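Local coordinates for protein Sfrice_029225 (Spodoptera frugiperda, PDB 6I50) that probably acts as an insect cytokine of the tumour necrosis factor family, forming a trimer that would engage a TNF-type receptor, at residues 74-79 and 85-90; 89-94 and 98-103. All blocks are in the same frame, centred on the assembly; numbering follows the deposited sequence.

Interaction 1: 74-79 and 85-90; sequences VQIYYL and ISWVLH
Trp87, Tyr78 and Val74 interlock across the middle of a TNF jelly-roll, where the two beta sheets of the sandwich face each other. Strands 74-79 and 85-90 belong to different sheets, and their axes come no closer than 8.7 Å, too far for backbone pairing, so the join is made by side chains reaching across. The indole of Trp87 is the big knob. Its CG sits between the backbone N and the carbonyl carbon (chi1 58°), which stands the ring up toward the other sheet, into the hollow beside Val74 and Ile76. Val74 lays its CG1 on the indole face, 3.8 Å from the centroid of the Trp87 six-membered ring, a CH-pi contact. At the pyrrole end, Ile76 CG1 comes obliquely to within 3.5 Å of Trp87 CD1.

Tyr78 fills the next hollow, where it and Ile85 reach past each other from opposite strands. Its ring is sandwiched: Ile85 CB lies over the centre of one face, 3.7 Å from the Tyr78 centroid, while Ile76 CG2, from Tyr78's own strand, covers the other face nearer the rim. Ile85 CD1 presses in tightly as well, 3.3 Å from Tyr78 CD2. Buried polar ends find partners outside these strands: Trp87 NE1 bonds to Cys121 O, half of the disulfide with Cys105, and Tyr78 OH bonds to Asn139 OD1. The Tyr78 side chain runs across that of Trp87 at about a right angle, and the phenol oxygen, Tyr78 OH, slips in at the indole edge, in its plane, 3.4 Å from Trp87 CB.

Interaction 2: 89-94 and 98-103; sequences LHRTNA and GRETLL
Arg91 and Glu100 form the tight middle of this hairpin contact, between strands 84-92 and 100-108, bonded to each other by backbone and by side chain. Arg91 N reaches Glu100 O at 2.7 Å, and Glu100 N returns the bond to Arg91 O. Beyond His90 and Thr101 the regular pairing gives way to a beta bulge: Leu89 O takes its bond from Leu102 N, but Leu89 N gives its own to Leu103 O, at 2.9 Å. Leu103 N is buried with no partner in the model, consistent with the bulge; Leu103 CB lies 3.9 Å from Leu89 CB on the core side.

Kinked at chi2 (-112°), the Arg91 chain runs alongside Glu100 and turns NE and NH1 to one oxygen, Glu100 OE1; both donate to it in a salt bridge, NH1 at 2.7 Å. OE1 lies near the guanidinium plane, but the carboxylate is turned 72° from it, and NE meets OE1 from above the carboxylate plane. Leu102 CD1 lies over one face of the guanidinium. Arg91 NH2 looks elsewhere, to Asp133 and to Phe128 O.

The other side is looser and more open. Arg99, extended, rests CD over a face of the His90 ring, 3.9 Å from its centroid, and carries on to a salt bridge with Asp34; His90 ND1 bonds to Arg138. Thr101 OG1 sits at the ring's edge. Toward the turn the strands part, and a water accepts from Asn93 N and probably donates to Gly98 O, its oxygen 2.7 Å from Gly98 O.

A leucine in place of Arg91 would probably leave Glu100 and Asp133 without their shared counter-charge. The guanidinium thus balances two carboxylates, which is likely to favour both staying ionised.

Overall arrangement
Strand 84-92 carries both contacts: residues 85-90 face the opposite sheet in interaction 1, and residues 89-92 pair with strand 100-108 in interaction 2; Leu89 and His90 belong to both. The centres lie about 15 Å apart, yet the two touch: Trp87 CZ3 is 3.8 Å from Leu103 O, and Val88 CG1 is 3.9 Å from Thr101 CG2. One is a buried core between sheets, the other a largely polar hairpin end at the surface. Both also abut the trimer interface: Gln75 bonds to Ser123 and Gln104 of a second subunit, while Leu103 packs on Phe154 of the third.

Interaction 1: 74-79 and 85-90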
loop_
_atom_site.group_PDB
_atom_site.type_symbol
_atom_site.label_atom_id
_atom_site.label_comp_id
_atom_site.label_asym_id
_atom_site.label_seq_id
_atom_site.Cartn_x
_atom_site.Cartn_y
_atom_site.Cartn_z
ATOM N N VAL A 74 -5.761 -4.520 -1.616
ATOM C CA VAL A 74 -5.725 -5.902 -2.080
ATOM C C VAL A 74 -4.274 -6.344 -2.177
ATOM O O VAL A 74 -3.420 -5.599 -2.673
ATOM C CB VAL A 74 -6.414 -6.061 -3.453
ATOM C CG1 VAL A 74 -6.223 -7.472 -3.995
ATOM C CG2 VAL A 74 -7.896 -5.701 -3.378
ATOM N N GLN A 75 -3.995 -7.567 -1.729
ATOM C CA GLN A 75 -2.712 -8.208 -1.994
ATOM C C GLN A 75 -2.945 -9.640 -2.449
ATOM O O GLN A 75 -3.650 -10.404 -1.779
ATOM C CB GLN A 75 -1.806 -8.208 -0.764
ATOM C CG GLN A 75 -0.474 -8.913 -1.012
ATOM C CD GLN A 75 0.552 -8.577 0.045
ATOM O OE1 GLN A 75 0.955 -7.421 0.185
ATOM N NE2 GLN A 75 0.994 -9.590 0.793
ATOM N N ILE A 76 -2.367 -9.998 -3.590
ATOM C CA ILE A 76 -2.331 -11.379 -4.057
ATOM C C ILE A 76 -0.876 -11.817 -4.051
ATOM O O ILE A 76 -0.020 -11.168 -4.668
ATOM C CB ILE A 76 -2.951 -11.536 -5.454
ATOM C CG1 ILE A 76 -4.408 -11.044 -5.460
ATOM C CG2 ILE A 76 -2.875 -12.988 -5.910
ATOM C CD1 ILE A 76 -5.331 -11.807 -4.523
ATOM N N TYR A 77 -0.594 -12.911 -3.353
ATOM C CA TYR A 77 0.758 -13.456 -3.259
ATOM C C TYR A 77 0.864 -14.589 -4.274
ATOM O O TYR A 77 0.319 -15.675 -4.067
ATOM C CB TYR A 77 1.025 -13.927 -1.834
ATOM C CG TYR A 77 2.463 -14.251 -1.488
ATOM C CD1 TYR A 77 3.097 -15.363 -2.027
ATOM C CD2 TYR A 77 3.163 -13.478 -0.571
ATOM C CE1 TYR A 77 4.399 -15.675 -1.689
ATOM C CE2 TYR A 77 4.469 -13.786 -0.228
ATOM C CZ TYR A 77 5.076 -14.884 -0.786
ATOM O OH TYR A 77 6.372 -15.198 -0.447
ATOM N N TYR A 78 1.568 -14.336 -5.374
ATOM C CA TYR A 78 1.733 -15.344 -6.412
ATOM C C TYR A 78 2.940 -16.225 -6.132
ATOM O O TYR A 78 3.970 -15.761 -5.633
ATOM C CB TYR A 78 1.894 -14.687 -7.786
ATOM C CG TYR A 78 0.671 -13.925 -8.242
ATOM C CD1 TYR A 78 -0.356 -14.557 -8.931
ATOM C CD2 TYR A 78 0.545 -12.568 -7.980
ATOM C CE1 TYR A 78 -1.478 -13.850 -9.347
ATOM C CE2 TYR A 78 -0.560 -11.856 -8.392
ATOM C CZ TYR A 78 -1.569 -12.498 -9.071
ATOM O OH TYR A 78 -2.666 -11.769 -9.474
ATOM N N LEU A 79 2.804 -17.504 -6.461
ATOM C CA LEU A 79 3.914 -18.454 -6.474
ATOM C C LEU A 79 3.737 -19.147 -7.818
ATOM O O LEU A 79 3.022 -20.146 -7.930
ATOM C CB LEU A 79 3.874 -19.422 -5.290
ATOM C CG LEU A 79 5.079 -20.361 -5.182
ATOM C CD1 LEU A 79 6.368 -19.566 -5.296
ATOM C CD2 LEU A 79 5.050 -21.143 -3.881
ATOM N N ILE A 85 2.491 -11.495 -13.739
ATOM C CA ILE A 85 1.341 -11.757 -12.888
ATOM C C ILE A 85 0.645 -10.424 -12.651
ATOM O O ILE A 85 1.304 -9.392 -12.470
ATOM C CB ILE A 85 1.744 -12.439 -11.563
ATOM C CG1 ILE A 85 2.931 -11.729 -10.909
ATOM C CG2 ILE A 85 2.118 -13.895 -11.812
ATOM C CD1 ILE A 85 2.545 -10.748 -9.829
ATOM N N SER A 86 -0.683 -10.438 -12.695
ATOM C CA SER A 86 -1.436 -9.200 -12.576
ATOM C C SER A 86 -2.854 -9.532 -12.145
ATOM O O SER A 86 -3.410 -10.556 -12.555
ATOM C CB SER A 86 -1.428 -8.426 -13.902
ATOM O OG SER A 86 -2.201 -7.238 -13.823
ATOM N N TRP A 87 -3.426 -8.673 -11.308
ATOM C CA TRP A 87 -4.822 -8.802 -10.918
ATOM C C TRP A 87 -5.570 -7.498 -11.168
ATOM O O TRP A 87 -4.976 -6.416 -11.278
ATOM C CB TRP A 87 -4.981 -9.231 -9.444
ATOM C CG TRP A 87 -4.354 -8.340 -8.400
ATOM C CD1 TRP A 87 -3.213 -8.591 -7.695
ATOM C CD2 TRP A 87 -4.869 -7.096 -7.903
ATOM N NE1 TRP A 87 -2.972 -7.573 -6.796
ATOM C CE2 TRP A 87 -3.972 -6.640 -6.907
ATOM C CE3 TRP A 87 -5.991 -6.320 -8.207
ATOM C CZ2 TRP A 87 -4.163 -5.440 -6.224
ATOM C CZ3 TRP A 87 -6.178 -5.127 -7.528
ATOM C CH2 TRP A 87 -5.265 -4.697 -6.550
ATOM N N VAL A 88 -6.895 -7.627 -11.262
ATOM C CA VAL A 88 -7.805 -6.495 -11.398
ATOM C C VAL A 88 -8.897 -6.620 -10.344
ATOM O O VAL A 88 -9.328 -7.727 -10.005
ATOM C CB VAL A 88 -8.429 -6.405 -12.808
ATOM C CG1 VAL A 88 -7.405 -5.861 -13.800
ATOM C CG2 VAL A 88 -8.945 -7.757 -13.250
ATOM N N LEU A 89 -9.335 -5.477 -9.822
ATOM C CA LEU A 89 -10.448 -5.413 -8.889
ATOM C C LEU A 89 -11.696 -5.041 -9.682
ATOM O O LEU A 89 -11.760 -3.951 -10.250
ATOM C CB LEU A 89 -10.163 -4.377 -7.798
ATOM C CG LEU A 89 -11.288 -4.190 -6.782
ATOM C CD1 LEU A 89 -11.480 -5.459 -5.963
ATOM C CD2 LEU A 89 -11.023 -3.003 -5.867
ATOM N N HIS A 90 -12.673 -5.947 -9.732
ATOM C CA HIS A 90 -13.884 -5.757 -10.523
ATOM C C HIS A 90 -15.053 -5.353 -9.637
ATOM O O HIS A 90 -15.329 -6.008 -8.630
ATOM C CB HIS A 90 -14.243 -7.034 -11.280
ATOM C CG HIS A 90 -13.385 -7.279 -12.479
ATOM N ND1 HIS A 90 -13.092 -8.546 -12.939
ATOM C CD2 HIS A 90 -12.761 -6.418 -13.318
ATOM C CE1 HIS A 90 -12.324 -8.454 -14.011
ATOM N NE2 HIS A 90 -12.107 -7.174 -14.261
#

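Interaction 2: 89-94 and 98-103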
loop_
_atom_site.group_PDB
_atom_site.type_symbol
_atom_site.label_atom_id
_atom_site.label_comp_id
_atom_site.label_asym_id
_atom_site.label_seq_id
_atom_site.Cartn_x
_atom_site.Cartn_y
_atom_site.Cartn_z
ATOM N N LEU A 89 -9.335 -5.477 -9.822
ATOM C CA LEU A 89 -10.448 -5.413 -8.889
ATOM C C LEU A 89 -11.696 -5.041 -9.682
ATOM O O LEU A 89 -11.760 -3.951 -10.250
ATOM C CB LEU A 89 -10.163 -4.377 -7.798
ATOM C CG LEU A 89 -11.288 -4.190 -6.782
ATOM C CD1 LEU A 89 -11.480 -5.459 -5.963
ATOM C CD2 LEU A 89 -11.023 -3.003 -5.867
ATOM N N HIS A 90 -12.673 -5.947 -9.732
ATOM C CA HIS A 90 -13.884 -5.757 -10.523
ATOM C C HIS A 90 -15.053 -5.353 -9.637
ATOM O O HIS A 90 -15.329 -6.008 -8.630
ATOM C CB HIS A 90 -14.243 -7.034 -11.280
ATOM C CG HIS A 90 -13.385 -7.279 -12.479
ATOM N ND1 HIS A 90 -13.092 -8.546 -12.939
ATOM C CD2 HIS A 90 -12.761 -6.418 -13.318
ATOM C CE1 HIS A 90 -12.324 -8.454 -14.011
ATOM N NE2 HIS A 90 -12.107 -7.174 -14.261
ATOM N N ARG A 91 -15.756 -4.299 -10.036
ATOM C CA ARG A 91 -16.950 -3.837 -9.346
ATOM C C ARG A 91 -18.180 -4.144 -10.191
ATOM O O ARG A 91 -18.224 -3.817 -11.386
ATOM C CB ARG A 91 -16.874 -2.334 -9.058
ATOM C CG ARG A 91 -17.951 -1.852 -8.091
ATOM C CD ARG A 91 -18.961 -0.957 -8.775
ATOM N NE ARG A 91 -18.328 0.188 -9.418
ATOM C CZ ARG A 91 -17.966 1.300 -8.786
ATOM N NH1 ARG A 91 -17.396 2.292 -9.462
ATOM N NH2 ARG A 91 -18.166 1.426 -7.479
ATOM N N THR A 92 -19.167 -4.788 -9.578
ATOM C CA THR A 92 -20.438 -5.065 -10.218
ATOM C C THR A 92 -21.553 -4.539 -9.327
ATOM O O THR A 92 -21.369 -4.319 -8.129
ATOM C CB THR A 92 -20.638 -6.567 -10.482
ATOM O OG1 THR A 92 -20.435 -7.299 -9.266
ATOM C CG2 THR A 92 -19.661 -7.070 -11.548
ATOM N N ASN A 93 -22.718 -4.339 -9.929
ATOM C CA ASN A 93 -23.868 -3.803 -9.220
ATOM C C ASN A 93 -25.075 -4.023 -10.109
ATOM O O ASN A 93 -24.948 -4.069 -11.334
ATOM C CB ASN A 93 -23.679 -2.308 -8.898
ATOM C CG ASN A 93 -24.781 -1.745 -8.014
ATOM O OD1 ASN A 93 -25.929 -1.654 -8.429
ATOM N ND2 ASN A 93 -24.426 -1.338 -6.793
ATOM N N ALA A 94 -26.244 -4.176 -9.487
ATOM C CA ALA A 94 -27.458 -4.386 -10.271
ATOM C C ALA A 94 -27.713 -3.248 -11.248
ATOM O O ALA A 94 -28.377 -3.454 -12.272
ATOM C CB ALA A 94 -28.664 -4.556 -9.343
ATOM N N GLY A 98 -22.285 -5.437 -16.746
ATOM C CA GLY A 98 -20.923 -5.938 -16.759
ATOM C C GLY A 98 -20.132 -5.487 -15.545
ATOM O O GLY A 98 -20.679 -5.169 -14.485
ATOM N N ARG A 99 -18.810 -5.460 -15.716
ATOM C CA ARG A 99 -17.882 -5.145 -14.639
ATOM C C ARG A 99 -17.167 -3.826 -14.899
ATOM O O ARG A 99 -16.913 -3.455 -16.048
ATOM C CB ARG A 99 -16.816 -6.231 -14.482
ATOM C CG ARG A 99 -17.302 -7.643 -14.582
ATOM C CD ARG A 99 -16.145 -8.535 -14.955
ATOM N NE ARG A 99 -16.526 -9.941 -14.995
ATOM C CZ ARG A 99 -15.745 -10.901 -15.473
ATOM N NH1 ARG A 99 -14.548 -10.594 -15.957
ATOM N NH2 ARG A 99 -16.163 -12.158 -15.470
ATOM N N GLU A 100 -16.824 -3.135 -13.814
ATOM C CA GLU A 100 -15.936 -1.978 -13.849
ATOM C C GLU A 100 -14.628 -2.351 -13.164
ATOM O O GLU A 100 -14.639 -2.962 -12.092
ATOM C CB GLU A 100 -16.552 -0.765 -13.144
ATOM C CG GLU A 100 -17.674 -0.083 -13.894
ATOM C CD GLU A 100 -18.265 1.082 -13.116
ATOM O OE1 GLU A 100 -17.835 1.314 -11.965
ATOM O OE2 GLU A 100 -19.164 1.766 -13.648
ATOM N N THR A 101 -13.509 -1.977 -13.776
ATOM C CA THR A 101 -12.193 -2.230 -13.201
ATOM C C THR A 101 -11.764 -0.995 -12.415
ATOM O O THR A 101 -11.581 0.080 -12.995
ATOM C CB THR A 101 -11.175 -2.555 -14.296
ATOM O OG1 THR A 101 -11.617 -3.700 -15.046
ATOM C CG2 THR A 101 -9.821 -2.844 -13.684
ATOM N N LEU A 102 -11.618 -1.146 -11.098
ATOM C CA LEU A 102 -11.301 -0.022 -10.226
ATOM C C LEU A 102 -9.821 0.087 -9.917
ATOM O O LEU A 102 -9.328 1.195 -9.686
ATOM C CB LEU A 102 -12.064 -0.136 -8.901
ATOM C CG LEU A 102 -13.588 -0.188 -9.021
ATOM C CD1 LEU A 102 -14.213 -0.049 -7.643
ATOM C CD2 LEU A 102 -14.083 0.904 -9.955
ATOM N N LEU A 103 -9.113 -1.041 -9.911
ATOM C CA LEU A 103 -7.732 -1.106 -9.454
ATOM C C LEU A 103 -7.032 -2.230 -10.198
ATOM O O LEU A 103 -7.645 -3.250 -10.517
ATOM C CB LEU A 103 -7.681 -1.349 -7.941
ATOM C CG LEU A 103 -6.592 -0.798 -7.041
ATOM C CD1 LEU A 103 -6.418 0.698 -7.258
ATOM C CD2 LEU A 103 -6.990 -1.097 -5.598
HETATM O O HOH W 1 -22.810 -5.386 -12.763
#